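PDB 2P3V: fructose-1,6-bisphosphatase/inositol-1-monophosphatase from Thermotoga maritima, which dephosphorylates fructose 1,6-bisphosphate, both enantiomers of inositol 1-phosphate and several other phosphate esters with the help of magnesium. Local coordinates for residues G15-I20 and R43-M48; I37-D42 and D82-F87; V147-S152 and G187-F192; F192-I197 and K229-S234. One frame throughout, in Å; residues are numbered along the deposited sequence.

Contact 1. Residues G15-I20 and R43-M48; sequences GHLLMI and REAQRM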
# COMPACT_ATOMS: atom_id res chain seq x y z
N GLY A 15 10.61 -8.87 -4.81
CA GLY A 15 9.92 -7.68 -5.28
C GLY A 15 10.43 -6.42 -4.60
O GLY A 15 10.47 -5.36 -5.21
N HIS A 16 10.81 -6.52 -3.34
CA HIS A 16 11.32 -5.36 -2.62
C HIS A 16 12.68 -4.91 -3.13
O HIS A 16 13.02 -3.73 -3.02
CB HIS A 16 11.38 -5.67 -1.12
CG HIS A 16 10.04 -5.87 -0.49
ND1 HIS A 16 9.07 -4.88 -0.49
CD2 HIS A 16 9.49 -6.93 0.13
CE1 HIS A 16 7.99 -5.34 0.11
NE2 HIS A 16 8.22 -6.58 0.50
N LEU A 17 13.46 -5.84 -3.67
CA LEU A 17 14.78 -5.51 -4.22
C LEU A 17 14.60 -4.56 -5.40
O LEU A 17 15.34 -3.58 -5.56
CB LEU A 17 15.50 -6.77 -4.70
CG LEU A 17 16.68 -6.59 -5.67
CD1 LEU A 17 17.84 -5.94 -4.97
CD2 LEU A 17 17.12 -7.94 -6.24
N LEU A 18 13.60 -4.87 -6.23
CA LEU A 18 13.31 -4.06 -7.40
C LEU A 18 12.79 -2.68 -7.01
O LEU A 18 13.02 -1.71 -7.71
CB LEU A 18 12.28 -4.76 -8.30
CG LEU A 18 12.74 -6.11 -8.87
CD1 LEU A 18 11.65 -6.72 -9.74
CD2 LEU A 18 14.02 -5.90 -9.68
N MET A 19 12.10 -2.62 -5.87
CA MET A 19 11.55 -1.36 -5.40
C MET A 19 12.62 -0.33 -5.05
O MET A 19 12.39 0.87 -5.13
CB MET A 19 10.64 -1.60 -4.19
CG MET A 19 9.30 -2.23 -4.53
SD MET A 19 8.41 -1.34 -5.84
CE MET A 19 7.85 0.13 -4.99
N ILE A 20 13.80 -0.82 -4.66
CA ILE A 20 14.92 0.03 -4.31
C ILE A 20 15.45 0.80 -5.53
O ILE A 20 15.81 1.97 -5.43
CB ILE A 20 16.09 -0.80 -3.75
CG1 ILE A 20 15.68 -1.48 -2.46
CG2 ILE A 20 17.31 0.07 -3.54
CD1 ILE A 20 16.69 -2.46 -1.94
N ARG A 43 19.34 -8.88 -13.79
CA ARG A 43 20.18 -10.02 -13.45
C ARG A 43 20.33 -10.24 -11.96
O ARG A 43 20.44 -11.37 -11.50
CB ARG A 43 21.56 -9.88 -14.10
CG ARG A 43 21.61 -10.21 -15.59
CD ARG A 43 21.71 -8.98 -16.48
NE ARG A 43 22.85 -8.13 -16.14
CZ ARG A 43 23.40 -7.25 -16.97
NH1 ARG A 43 22.93 -7.10 -18.20
NH2 ARG A 43 24.42 -6.51 -16.56
N GLU A 44 20.34 -9.15 -11.19
CA GLU A 44 20.48 -9.29 -9.75
C GLU A 44 19.20 -9.87 -9.15
O GLU A 44 19.24 -10.59 -8.15
CB GLU A 44 20.80 -7.94 -9.10
CG GLU A 44 21.67 -8.10 -7.87
CD GLU A 44 21.47 -7.00 -6.85
OE1 GLU A 44 21.69 -5.81 -7.19
OE2 GLU A 44 21.08 -7.34 -5.71
N ALA A 45 18.06 -9.55 -9.76
CA ALA A 45 16.78 -10.08 -9.28
C ALA A 45 16.76 -11.56 -9.63
O ALA A 45 16.37 -12.40 -8.81
CB ALA A 45 15.62 -9.36 -9.96
N GLN A 46 17.20 -11.88 -10.84
CA GLN A 46 17.23 -13.27 -11.29
C GLN A 46 18.16 -14.13 -10.42
O GLN A 46 17.80 -15.25 -10.04
CB GLN A 46 17.70 -13.34 -12.74
CG GLN A 46 17.55 -14.70 -13.39
CD GLN A 46 18.22 -14.75 -14.75
OE1 GLN A 46 19.28 -15.35 -14.92
NE2 GLN A 46 17.60 -14.09 -15.73
N ARG A 47 19.33 -13.60 -10.09
CA ARG A 47 20.29 -14.34 -9.28
C ARG A 47 19.70 -14.69 -7.91
O ARG A 47 19.93 -15.78 -7.39
CB ARG A 47 21.58 -13.53 -9.10
CG ARG A 47 22.70 -14.30 -8.40
CD ARG A 47 23.60 -13.36 -7.62
NE ARG A 47 22.79 -12.50 -6.76
CZ ARG A 47 22.91 -11.17 -6.70
NH1 ARG A 47 23.81 -10.55 -7.45
NH2 ARG A 47 22.11 -10.47 -5.91
N MET A 48 18.94 -13.76 -7.35
CA MET A 48 18.32 -13.95 -6.05
C MET A 48 17.23 -15.02 -6.12
O MET A 48 17.10 -15.84 -5.21
CB MET A 48 17.72 -12.62 -5.57
CG MET A 48 17.32 -12.59 -4.10
SD MET A 48 16.63 -10.98 -3.58
CE MET A 48 18.08 -9.94 -3.73
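Glu44 OE2 is approached from two sides: Leu17 CD1, from the other helix, lies 3.6 Å from it, and Arg47 NH2, one turn further along its own helix, reaches it at 3.3 Å in a weakly bonded salt bridge. The carboxylate is thus held against its own helix while it borders the leucine, the two side chains passing each other at a slant. Leu17 contributes the largest share of the contact. With CG turned opposite its backbone N (chi1 162°), the side chain extends toward the 43-48 segment and divides at its end. CD2 meets Met48 CE tip to tip at 3.3 Å, a tight approach, and also rests 3.7 Å from Ala45 CA. The two segments are almost antiparallel, at 161°, and their axes come within 10.0 Å, pairing helices 2-21 and 40-56 in the N-terminal part of the inositol monophosphatase fold. The small Ala45 gives room for both leucines, since Leu18 CD2 lies 3.8 Å from Ala45 CB. Val14, a turn earlier, also packs on Ala45 and Met48. Leu17 also touches Ile20 of a second subunit, and Pro80 of the same chain covers Ala45.

Contact 2. Residues I37-D42 and D82-F87; sequences IVTEID and DGTINF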
# COMPACT_ATOMS: atom_id res chain seq x y z
N ILE A 37 15.05 -3.25 -23.54
CA ILE A 37 16.28 -3.02 -22.79
C ILE A 37 16.44 -4.00 -21.63
O ILE A 37 15.58 -4.85 -21.39
CB ILE A 37 16.33 -1.59 -22.20
CG1 ILE A 37 15.08 -1.35 -21.34
CG2 ILE A 37 16.47 -0.57 -23.31
CD1 ILE A 37 14.98 0.05 -20.77
N VAL A 38 17.55 -3.88 -20.92
CA VAL A 38 17.83 -4.74 -19.78
C VAL A 38 18.77 -3.99 -18.85
O VAL A 38 19.50 -3.09 -19.28
CB VAL A 38 18.50 -6.07 -20.23
CG1 VAL A 38 19.91 -5.80 -20.76
CG2 VAL A 38 18.51 -7.06 -19.08
N THR A 39 18.75 -4.35 -17.57
CA THR A 39 19.61 -3.68 -16.62
C THR A 39 20.32 -4.64 -15.68
O THR A 39 20.13 -5.86 -15.74
CB THR A 39 18.81 -2.69 -15.76
OG1 THR A 39 17.98 -3.41 -14.85
CG2 THR A 39 17.93 -1.82 -16.64
N GLU A 40 21.14 -4.06 -14.81
CA GLU A 40 21.91 -4.80 -13.82
C GLU A 40 20.97 -5.30 -12.72
O GLU A 40 21.25 -6.28 -12.04
CB GLU A 40 23.00 -3.89 -13.22
CG GLU A 40 22.51 -2.69 -12.36
CD GLU A 40 21.95 -1.50 -13.16
OE1 GLU A 40 21.79 -0.41 -12.55
OE2 GLU A 40 21.68 -1.63 -14.37
N ILE A 41 19.84 -4.62 -12.55
CA ILE A 41 18.86 -5.00 -11.54
C ILE A 41 18.16 -6.28 -12.01
O ILE A 41 17.81 -7.13 -11.19
CB ILE A 41 17.81 -3.89 -11.33
CG1 ILE A 41 18.51 -2.53 -11.19
CG2 ILE A 41 16.99 -4.18 -10.08
CD1 ILE A 41 19.63 -2.51 -10.16
N ASP A 42 17.96 -6.39 -13.32
CA ASP A 42 17.33 -7.56 -13.94
C ASP A 42 18.05 -8.82 -13.48
O ASP A 42 17.45 -9.71 -12.88
CB ASP A 42 17.43 -7.47 -15.47
CG ASP A 42 16.36 -6.58 -16.08
OD1 ASP A 42 15.31 -7.10 -16.52
OD2 ASP A 42 16.57 -5.34 -16.14
N ASP A 82 9.33 -8.16 -15.88
CA ASP A 82 8.54 -8.04 -17.10
C ASP A 82 8.03 -6.60 -17.10
O ASP A 82 7.26 -6.20 -16.23
CB ASP A 82 7.38 -9.04 -17.07
CG ASP A 82 6.56 -9.01 -18.34
OD1 ASP A 82 6.81 -8.11 -19.17
OD2 ASP A 82 5.67 -9.87 -18.50
N GLY A 83 8.47 -5.82 -18.08
CA GLY A 83 8.09 -4.42 -18.16
C GLY A 83 9.31 -3.62 -17.72
O GLY A 83 9.20 -2.60 -17.04
N THR A 84 10.48 -4.10 -18.12
CA THR A 84 11.74 -3.47 -17.79
C THR A 84 11.70 -1.99 -18.12
O THR A 84 12.19 -1.15 -17.35
CB THR A 84 12.89 -4.12 -18.56
OG1 THR A 84 12.64 -5.53 -18.69
CG2 THR A 84 14.21 -3.92 -17.80
N ILE A 85 11.13 -1.67 -19.27
CA ILE A 85 11.03 -0.28 -19.68
C ILE A 85 10.23 0.51 -18.67
O ILE A 85 10.67 1.59 -18.22
CB ILE A 85 10.39 -0.17 -21.07
CG1 ILE A 85 11.32 -0.82 -22.10
CG2 ILE A 85 10.08 1.30 -21.40
CD1 ILE A 85 10.80 -0.79 -23.54
N ASN A 86 9.06 -0.00 -18.28
CA ASN A 86 8.26 0.69 -17.29
C ASN A 86 9.07 0.84 -16.02
O ASN A 86 9.14 1.94 -15.46
CB ASN A 86 6.95 -0.04 -17.00
CG ASN A 86 5.90 0.24 -18.05
OD1 ASN A 86 5.98 1.25 -18.76
ND2 ASN A 86 4.91 -0.64 -18.16
N PHE A 87 9.69 -0.25 -15.58
CA PHE A 87 10.52 -0.23 -14.38
C PHE A 87 11.56 0.88 -14.44
O PHE A 87 11.70 1.69 -13.53
CB PHE A 87 11.24 -1.56 -14.22
CG PHE A 87 12.11 -1.63 -13.00
CD1 PHE A 87 11.53 -1.68 -11.73
CD2 PHE A 87 13.50 -1.68 -13.11
CE1 PHE A 87 12.32 -1.79 -10.58
CE2 PHE A 87 14.30 -1.78 -11.97
CZ PHE A 87 13.72 -1.84 -10.71
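Asp42 and Thr84 slant across each other, with the methyl CG2 of Thr84 set against the carboxylate, 3.2 Å from OD2. This methyl lies opposite the backbone N of Thr84 (chi1 -36° for OG1), which directs it at the aspartate. Asp42 OD2 is also gripped by Thr39 in a capping box: Thr39 OG1 donates to it at 2.7 Å from the anti side, close to the carboxylate plane, and Thr39 N at 2.8 Å from well above that plane. Thr39 OG1 in turn caps the helix by accepting a weak bond from Ile41 N. Without the carboxylate, as in an alanine here, Thr39 N and OG1 would probably lose their shared acceptor and a gap would open beside the Thr84 methyl. On the two flanks apolar chains cross at about right angles: Ile37 CG1 against Ile85 CG1 at 3.9 Å, and Ile41 CG2 against Phe87 CE2 at 4.1 Å. Asp82, Gly83 and Thr84 end the family's DPxDGT motif and are substrate-binding by similarity. The contact sets the start of helix 40-56 against that of helix 84-89, with Leu18 of helix 2-21 packing on both Ile41 and Phe87 and strand 28-29 backing Ile37 and Thr39.

Contact 3. Residues V147-S152 and G187-F192; sequences VGSTGS and GRVDFF. With SRT (S,R meso-tartaric acid), chain E.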
# COMPACT_ATOMS: atom_id res chain seq x y z
N VAL A 147 -13.02 -4.00 -22.55
CA VAL A 147 -11.81 -3.22 -22.51
C VAL A 147 -10.75 -4.26 -22.84
O VAL A 147 -10.47 -5.15 -22.03
CB VAL A 147 -11.53 -2.65 -21.13
CG1 VAL A 147 -10.10 -2.15 -21.06
CG2 VAL A 147 -12.47 -1.50 -20.87
N GLY A 148 -10.20 -4.20 -24.04
CA GLY A 148 -9.17 -5.14 -24.43
C GLY A 148 -7.83 -4.50 -24.14
O GLY A 148 -7.75 -3.44 -23.52
N SER A 149 -6.77 -5.16 -24.58
CA SER A 149 -5.43 -4.62 -24.38
C SER A 149 -4.46 -5.39 -25.26
O SER A 149 -4.77 -6.48 -25.73
CB SER A 149 -5.01 -4.74 -22.91
OG SER A 149 -5.09 -6.09 -22.48
N THR A 150 -3.29 -4.81 -25.49
CA THR A 150 -2.30 -5.46 -26.32
C THR A 150 -0.91 -4.96 -25.96
O THR A 150 -0.75 -4.06 -25.14
CB THR A 150 -2.56 -5.19 -27.81
OG1 THR A 150 -1.62 -5.92 -28.61
CG2 THR A 150 -2.40 -3.71 -28.12
N GLY A 151 0.10 -5.56 -26.57
CA GLY A 151 1.46 -5.14 -26.32
C GLY A 151 1.87 -4.12 -27.36
O GLY A 151 1.11 -3.81 -28.28
N SER A 152 3.07 -3.57 -27.20
CA SER A 152 3.58 -2.59 -28.14
C SER A 152 4.38 -3.28 -29.25
O SER A 152 5.56 -3.59 -29.07
CB SER A 152 4.45 -1.57 -27.41
OG SER A 152 3.66 -0.76 -26.56
N GLY A 187 -10.05 -10.33 -14.39
CA GLY A 187 -11.28 -9.78 -14.93
C GLY A 187 -11.24 -8.26 -15.12
O GLY A 187 -12.29 -7.63 -15.30
N ARG A 188 -10.04 -7.69 -15.11
CA ARG A 188 -9.85 -6.24 -15.26
C ARG A 188 -9.88 -5.80 -16.72
O ARG A 188 -10.04 -4.61 -17.02
CB ARG A 188 -8.52 -5.82 -14.61
CG ARG A 188 -8.50 -6.12 -13.11
CD ARG A 188 -7.18 -5.76 -12.48
NE ARG A 188 -7.33 -5.47 -11.06
CZ ARG A 188 -6.39 -4.90 -10.32
NH1 ARG A 188 -5.22 -4.57 -10.86
NH2 ARG A 188 -6.62 -4.63 -9.04
N VAL A 189 -9.70 -6.76 -17.62
CA VAL A 189 -9.78 -6.52 -19.06
C VAL A 189 -10.42 -7.80 -19.59
O VAL A 189 -10.37 -8.84 -18.93
CB VAL A 189 -8.39 -6.30 -19.71
CG1 VAL A 189 -7.87 -4.91 -19.32
CG2 VAL A 189 -7.43 -7.39 -19.30
N ASP A 190 -11.04 -7.72 -20.76
CA ASP A 190 -11.74 -8.89 -21.28
C ASP A 190 -10.91 -9.71 -22.26
O ASP A 190 -11.25 -10.85 -22.58
CB ASP A 190 -13.07 -8.44 -21.89
CG ASP A 190 -13.86 -7.52 -20.96
OD1 ASP A 190 -14.21 -7.95 -19.84
OD2 ASP A 190 -14.15 -6.37 -21.33
N PHE A 191 -9.82 -9.12 -22.74
CA PHE A 191 -8.94 -9.83 -23.65
C PHE A 191 -7.57 -9.16 -23.75
O PHE A 191 -7.42 -7.96 -23.52
CB PHE A 191 -9.59 -9.98 -25.04
CG PHE A 191 -9.72 -8.69 -25.83
CD1 PHE A 191 -8.62 -8.14 -26.49
CD2 PHE A 191 -10.96 -8.07 -25.96
CE1 PHE A 191 -8.75 -6.99 -27.27
CE2 PHE A 191 -11.10 -6.91 -26.74
CZ PHE A 191 -9.99 -6.37 -27.40
N PHE A 192 -6.57 -9.98 -24.07
CA PHE A 192 -5.20 -9.50 -24.19
C PHE A 192 -4.51 -10.17 -25.38
O PHE A 192 -4.43 -11.40 -25.45
CB PHE A 192 -4.43 -9.79 -22.90
CG PHE A 192 -2.96 -9.47 -22.99
CD1 PHE A 192 -2.53 -8.18 -23.33
CD2 PHE A 192 -2.00 -10.45 -22.74
CE1 PHE A 192 -1.16 -7.88 -23.43
CE2 PHE A 192 -0.64 -10.16 -22.83
CZ PHE A 192 -0.22 -8.88 -23.17
O1 SRT E . 3.92 -7.10 -24.80
O11 SRT E . 6.03 -8.06 -24.51
C1 SRT E . 5.27 -7.09 -24.69
C2 SRT E . 5.80 -5.65 -24.79
O2 SRT E . 7.19 -5.80 -24.68
C3 SRT E . 5.21 -4.77 -23.61
O3 SRT E . 3.73 -4.70 -23.61
C4 SRT E . 5.77 -3.37 -23.78
O4 SRT E . 6.98 -3.29 -23.28
O41 SRT E . 5.18 -2.46 -24.30
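Phe191 lays one face of its ring over Gly148 CA in a CH-pi contact, with the alpha carbon 3.3 Å from the ring centroid and only 12° off the ring normal. Traced outward, the side chain starts at CB, which packs 3.5 Å from Phe233 O of the next strand. The first torsion (chi1 70°) then sets CG between the backbone N and the carbonyl carbon, folding the ring back over the neighbouring strand. CG is already 3.9 Å from Gly148 CA, CE1 is 3.4 Å from Gly148 CA and CZ, at the tip, 3.3 Å from the same atom. Phe160 and Met164 of helix 157-164 pack on the same ring. Phe192 points to the opposite face of the sheet, where Ser149 OG lies at the edge of the Phe192 ring, 3.4 Å from CD1. That hydroxyl donates to Phe191 O at 3.2 Å. Nearby, Asp190 N donates to Val147 O at 2.9 Å, while Asp190 OD1 is held by Ser138 and Asn140. Strands 147-150 and 191-194 are parallel neighbours, and the chain between them passes through helices 157-164 and 177-186, the latter ended by a Schellman motif with Gly187 as its C-prime residue. Further along, Ser152 OG makes a weak bond to a bound tartrate, which Arg172 of a third subunit also holds. The polar part of the contact thus rests mainly on two bonds, Asp190 N to Val147 O and Ser149 OG to Phe191 O, while the Phe191 ring face lies so close over the alpha carbon that a side chain at Gly148 would run into it.

Contact 4. Residues F192-I197 and K229-S234; sequences FVTWRI and KNFIFS
Strands 192-194 and 231-234 run antiparallel at 171°, 4.9 Å apart at their closest, with Phe192-Phe233 and Thr194-Phe231 as hydrogen-bonded pairs and Val193-Ile232 as the non-hydrogen-bonded pair between them. The bond from Phe192 N to Phe233 O is short at 2.6 Å, and the return bond from Phe233 N to Phe192 O measures 2.9 Å. The side chains of Phe192 and Phe233 run side by side from the same face, their rings oblique at 38°, with CD2 of the first 3.7 Å from CD1 of the second. Phe192 O also lies in the plane of the Phe233 ring, at its edge. Removing the Phe233 ring, as with an alanine here, is likely to leave a gap beside Phe192 CD2 and take away the cover of Thr194 CG2 and Ala181. This pairing joins two inner strands of a five-stranded mixed sheet, where 191-194 is also parallel to 147-150, with helix 177-186 on the aromatic face and helix 239-252 over Val193 and Ile232. Next to the rings, Thr194 CG2 sits 3.5 Å from Phe231 CB, and its hydroxyl turns to Tyr153. Beyond the strands the chain bends: Ile197 CD1 touches the edge of the Phe231 ring at CD2 (3.5 Å), brought there by CG1 lying between N and the carbonyl carbon (chi1 45°). Ile197 N bonds weakly to Lys229 O, and the coiled Lys229 chain returns a weak bond from NZ to Ile197 O. The side chain of Ile197 comes to about 4 Å, nearest atoms, from a bound tartrate, and Arg196 beside it probably binds substrate.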
# COMPACT_ATOMS: atom_id res chain seq x y z
N PHE A 192 -6.57 -9.98 -24.07
CA PHE A 192 -5.20 -9.50 -24.19
C PHE A 192 -4.51 -10.17 -25.38
O PHE A 192 -4.43 -11.40 -25.45
CB PHE A 192 -4.43 -9.79 -22.90
CG PHE A 192 -2.96 -9.47 -22.99
CD1 PHE A 192 -2.53 -8.18 -23.33
CD2 PHE A 192 -2.00 -10.45 -22.74
CE1 PHE A 192 -1.16 -7.88 -23.43
CE2 PHE A 192 -0.64 -10.16 -22.83
CZ PHE A 192 -0.22 -8.88 -23.17
N VAL A 193 -4.01 -9.34 -26.29
CA VAL A 193 -3.34 -9.80 -27.50
C VAL A 193 -1.85 -9.49 -27.45
O VAL A 193 -1.46 -8.37 -27.15
CB VAL A 193 -3.95 -9.12 -28.72
CG1 VAL A 193 -3.23 -9.58 -29.97
CG2 VAL A 193 -5.42 -9.45 -28.81
N THR A 194 -1.03 -10.48 -27.76
CA THR A 194 0.42 -10.30 -27.73
C THR A 194 1.05 -11.00 -28.94
O THR A 194 0.98 -12.21 -29.08
CB THR A 194 0.99 -10.85 -26.41
OG1 THR A 194 2.40 -10.61 -26.35
CG2 THR A 194 0.70 -12.33 -26.28
N TRP A 195 1.67 -10.20 -29.80
CA TRP A 195 2.29 -10.68 -31.05
C TRP A 195 3.77 -11.05 -30.94
O TRP A 195 4.45 -10.68 -29.98
CB TRP A 195 2.08 -9.60 -32.13
CG TRP A 195 2.31 -10.03 -33.56
CD1 TRP A 195 1.79 -11.13 -34.19
CD2 TRP A 195 3.03 -9.30 -34.57
NE1 TRP A 195 2.13 -11.13 -35.52
CE2 TRP A 195 2.89 -10.02 -35.78
CE3 TRP A 195 3.77 -8.11 -34.56
CZ2 TRP A 195 3.47 -9.58 -36.98
CZ3 TRP A 195 4.34 -7.68 -35.75
CH2 TRP A 195 4.19 -8.41 -36.95
N ARG A 196 4.26 -11.78 -31.95
CA ARG A 196 5.65 -12.24 -32.05
C ARG A 196 6.46 -12.16 -30.77
O ARG A 196 7.39 -11.35 -30.68
CB ARG A 196 6.38 -11.47 -33.16
CG ARG A 196 5.86 -11.75 -34.57
CD ARG A 196 6.63 -10.98 -35.64
NE ARG A 196 6.16 -11.33 -36.98
CZ ARG A 196 6.60 -10.78 -38.11
NH1 ARG A 196 7.54 -9.84 -38.07
NH2 ARG A 196 6.10 -11.17 -39.27
N ILE A 197 6.13 -12.99 -29.79
CA ILE A 197 6.84 -12.99 -28.51
C ILE A 197 7.17 -14.40 -28.03
O ILE A 197 6.54 -15.37 -28.44
CB ILE A 197 6.01 -12.28 -27.42
CG1 ILE A 197 4.55 -12.74 -27.49
CG2 ILE A 197 6.15 -10.77 -27.56
CD1 ILE A 197 4.33 -14.20 -27.12
N LYS A 229 3.39 -18.86 -31.10
CA LYS A 229 4.23 -17.66 -30.96
C LYS A 229 3.42 -16.40 -30.69
O LYS A 229 3.92 -15.44 -30.09
CB LYS A 229 5.08 -17.49 -32.22
CG LYS A 229 6.05 -18.64 -32.45
CD LYS A 229 7.08 -18.74 -31.32
CE LYS A 229 8.20 -17.71 -31.45
NZ LYS A 229 7.71 -16.30 -31.44
N ASN A 230 2.18 -16.39 -31.16
CA ASN A 230 1.29 -15.27 -30.95
C ASN A 230 0.22 -15.80 -30.00
O ASN A 230 -0.16 -16.96 -30.08
CB ASN A 230 0.69 -14.78 -32.28
CG ASN A 230 0.16 -15.92 -33.16
OD1 ASN A 230 -0.82 -16.58 -32.82
ND2 ASN A 230 0.82 -16.15 -34.30
N PHE A 231 -0.24 -14.95 -29.08
CA PHE A 231 -1.22 -15.38 -28.09
C PHE A 231 -2.42 -14.47 -27.92
O PHE A 231 -2.33 -13.26 -28.11
CB PHE A 231 -0.54 -15.52 -26.72
CG PHE A 231 0.40 -16.68 -26.62
CD1 PHE A 231 -0.04 -17.90 -26.12
CD2 PHE A 231 1.71 -16.56 -27.06
CE1 PHE A 231 0.82 -18.99 -26.06
CE2 PHE A 231 2.59 -17.65 -27.01
CZ PHE A 231 2.14 -18.86 -26.51
N ILE A 232 -3.54 -15.08 -27.54
CA ILE A 232 -4.78 -14.36 -27.28
C ILE A 232 -5.39 -14.89 -25.99
O ILE A 232 -5.78 -16.07 -25.90
CB ILE A 232 -5.83 -14.51 -28.43
CG1 ILE A 232 -5.34 -13.81 -29.70
CG2 ILE A 232 -7.14 -13.86 -28.02
CD1 ILE A 232 -6.34 -13.88 -30.85
N PHE A 233 -5.46 -14.03 -24.97
CA PHE A 233 -6.05 -14.40 -23.69
C PHE A 233 -7.38 -13.66 -23.60
O PHE A 233 -7.45 -12.47 -23.89
CB PHE A 233 -5.16 -13.94 -22.52
CG PHE A 233 -3.75 -14.46 -22.57
CD1 PHE A 233 -2.85 -13.99 -23.52
CD2 PHE A 233 -3.30 -15.38 -21.63
CE1 PHE A 233 -1.53 -14.44 -23.54
CE2 PHE A 233 -1.98 -15.83 -21.64
CZ PHE A 233 -1.10 -15.35 -22.59
N SER A 234 -8.45 -14.36 -23.22
CA SER A 234 -9.75 -13.71 -23.12
C SER A 234 -10.62 -14.37 -22.08
O SER A 234 -10.22 -15.35 -21.44
CB SER A 234 -10.49 -13.78 -24.45
OG SER A 234 -11.24 -14.97 -24.51

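Overall arrangement
From the N terminus, helix 2-21 is met first, and contact 1 closes the loop back to it from helix 40-56. Before that loop shuts, the chain passes 37-42, which opens contact 2; the two contacts therefore cross, share helix 40-56 and touch through Leu18. Contact 2 closes at helix 84-89, tying the N-terminal helices to a motif that probably binds substrate. Contacts 3 and 4 follow in series, on the far side of the chain's centre from contact 1. Contact 3 closes when strand 191-194 reaches strand 147-150, and contact 4 when strand 231-234 comes back; they share Phe192 and form adjacent seams of one sheet. Contacts 2 and 3 both reach the third subunit.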